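Local coordinates for titin (Homo sapiens, PDB 3LCY), which spans half of the muscle sarcomere as a giant elastic scaffold, carries a serine/threonine kinase domain, and is represented here by its A-band immunoglobulin domains A164-A165, at residues L95-T100 with I128-P133. Residues are numbered along the deposited sequence; the frame is centred on the assembly and turned at random.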
loop_
_atom_site.group_PDB
_atom_site.type_symbol
_atom_site.label_atom_id
_atom_site.label_comp_id
_atom_site.label_asym_id
_atom_site.label_seq_id
_atom_site.Cartn_x
_atom_site.Cartn_y
_atom_site.Cartn_z
ATOM N N LEU A 95 0.929 7.027 7.299
ATOM C CA LEU A 95 1.973 6.052 7.577
ATOM C C LEU A 95 2.608 5.594 6.272
ATOM O O LEU A 95 1.927 5.068 5.392
ATOM C CB LEU A 95 1.400 4.851 8.332
ATOM C CG LEU A 95 2.356 3.678 8.560
ATOM C CD1 LEU A 95 3.622 4.144 9.260
ATOM C CD2 LEU A 95 1.674 2.566 9.348
ATOM N N LEU A 96 3.911 5.813 6.141
ATOM C CA LEU A 96 4.637 5.391 4.951
ATOM C C LEU A 96 5.432 4.124 5.244
ATOM O O LEU A 96 6.200 4.069 6.203
ATOM C CB LEU A 96 5.566 6.501 4.452
ATOM C CG LEU A 96 4.929 7.717 3.772
ATOM C CD1 LEU A 96 3.992 8.458 4.714
ATOM C CD2 LEU A 96 6.003 8.652 3.250
ATOM N N LEU A 97 5.239 3.106 4.414
ATOM C CA LEU A 97 5.908 1.830 4.618
ATOM C C LEU A 97 7.235 1.757 3.875
ATOM O O LEU A 97 7.468 2.497 2.918
ATOM C CB LEU A 97 5.008 0.675 4.181
ATOM C CG LEU A 97 3.676 0.538 4.917
ATOM C CD1 LEU A 97 2.903 -0.657 4.388
ATOM C CD2 LEU A 97 3.897 0.413 6.415
ATOM N N GLN A 98 8.099 0.857 4.329
ATOM C CA GLN A 98 9.364 0.592 3.661
ATOM C C GLN A 98 9.510 -0.904 3.409
ATOM O O GLN A 98 9.422 -1.710 4.335
ATOM C CB GLN A 98 10.536 1.103 4.500
ATOM C CG GLN A 98 10.556 2.607 4.689
ATOM C CD GLN A 98 11.656 3.058 5.628
ATOM O OE1 GLN A 98 11.586 4.141 6.206
ATOM N NE2 GLN A 98 12.677 2.224 5.787
ATOM N N ALA A 99 9.722 -1.273 2.151
ATOM C CA ALA A 99 9.856 -2.677 1.787
ATOM C C ALA A 99 10.589 -2.828 0.462
ATOM O O ALA A 99 10.247 -2.176 -0.526
ATOM C CB ALA A 99 8.489 -3.341 1.719
ATOM N N THR A 100 11.603 -3.686 0.448
ATOM C CA THR A 100 12.328 -3.975 -0.779
ATOM C C THR A 100 11.387 -4.687 -1.736
ATOM O O THR A 100 10.631 -5.566 -1.321
ATOM C CB THR A 100 13.546 -4.871 -0.515
ATOM O OG1 THR A 100 13.104 -6.180 -0.134
ATOM C CG2 THR A 100 14.403 -4.285 0.595
ATOM N N ILE A 128 4.934 -6.799 -3.652
ATOM C CA ILE A 128 5.079 -6.063 -2.427
ATOM C C ILE A 128 6.287 -5.157 -2.597
ATOM O O ILE A 128 7.368 -5.616 -2.868
ATOM C CB ILE A 128 5.284 -6.989 -1.220
ATOM C CG1 ILE A 128 3.982 -7.684 -0.861
ATOM C CG2 ILE A 128 5.766 -6.214 -0.039
ATOM C CD1 ILE A 128 4.127 -8.714 0.193
ATOM N N GLY A 129 6.093 -3.862 -2.438
ATOM C CA GLY A 129 7.186 -2.928 -2.477
ATOM C C GLY A 129 6.851 -1.520 -2.059
ATOM O O GLY A 129 6.020 -0.921 -2.628
ATOM N N ARG A 130 7.525 -0.985 -1.053
ATOM C CA ARG A 130 7.274 0.393 -0.634
ATOM C C ARG A 130 8.605 1.119 -0.507
ATOM O O ARG A 130 9.523 0.592 0.091
ATOM C CB ARG A 130 6.485 0.447 0.671
ATOM C CG ARG A 130 5.017 0.112 0.513
ATOM C CD ARG A 130 4.381 0.893 -0.624
ATOM N NE ARG A 130 2.941 0.674 -0.702
ATOM C CZ ARG A 130 2.337 -0.043 -1.638
ATOM N NH1 ARG A 130 3.041 -0.615 -2.593
ATOM N NH2 ARG A 130 1.024 -0.184 -1.614
ATOM N N PRO A 131 8.743 2.312 -1.072
ATOM C CA PRO A 131 7.708 3.035 -1.813
ATOM C C PRO A 131 7.401 2.365 -3.138
ATOM O O PRO A 131 8.175 1.530 -3.586
ATOM C CB PRO A 131 8.366 4.387 -2.077
ATOM C CG PRO A 131 9.814 4.116 -2.006
ATOM C CD PRO A 131 9.962 3.116 -0.924
ATOM N N VAL A 132 6.288 2.720 -3.763
ATOM C CA VAL A 132 5.933 2.077 -5.010
ATOM C C VAL A 132 7.123 2.149 -5.945
ATOM O O VAL A 132 7.697 3.201 -6.191
ATOM C CB VAL A 132 4.724 2.777 -5.635
ATOM C CG1 VAL A 132 4.305 2.098 -6.914
ATOM C CG2 VAL A 132 3.591 2.807 -4.649
ATOM N N PRO A 133 7.478 0.980 -6.454
ATOM C CA PRO A 133 8.617 0.787 -7.348
ATOM C C PRO A 133 8.397 1.079 -8.813
ATOM O O PRO A 133 7.278 1.053 -9.298
ATOM C CB PRO A 133 8.899 -0.700 -7.194
ATOM C CG PRO A 133 7.571 -1.288 -6.962
ATOM C CD PRO A 133 6.763 -0.279 -6.204
#
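A99 and R130 face each other as an antiparallel hydrogen-bonded pair, their CA atoms 4.7 Å apart. Two backbone bonds define the pair: A99 N donates to R130 O at 2.8 Å, and R130 N to A99 O at 3.0 Å. A99 O also accepts a bond from the side chain of N181. The short strand segments run at 125° to each other, far from fully opposed, and A99 with R130 is the one bridge between 95-100 and 128-133.

Both CB atoms of the pair project to the same face of the sheet. R130 then diverges from A99: its CB sits 3.2 Å from L97 O, while its CG, beside its own backbone N and anti to the carbonyl carbon (chi1 -75°), meets L97 CB at 3.7 Å. The contact with L97 is thus made by the aliphatic root of the arginine, before the bend at chi2 carries the chain off. Beyond it the guanidinium turns back on its own strand, where R130 NH1 bonds G129 O at 3.0 Å; the acceptor lies close to the guanidinium plane, but the donor stands 41° out of the carbonyl plane. A salt bridge from NE to E75 and a bond from NH2 to the backbone O of E156 engage the other two nitrogens, fixing the rotation of the buried group. A99 CB also lies 4.3 Å from I128 CG2, a loose apolar contact.

P131, joined to R130 by a cis peptide, follows where the strand pairing ends. Strand 88-103 runs on from the first I-set domain, while 121-130 belongs to the second, and R130 has partners in both. The arrangement is an interdomain junction of tandem immunoglobulin domains, with a short beta bridge and a buried arginine joining the modules.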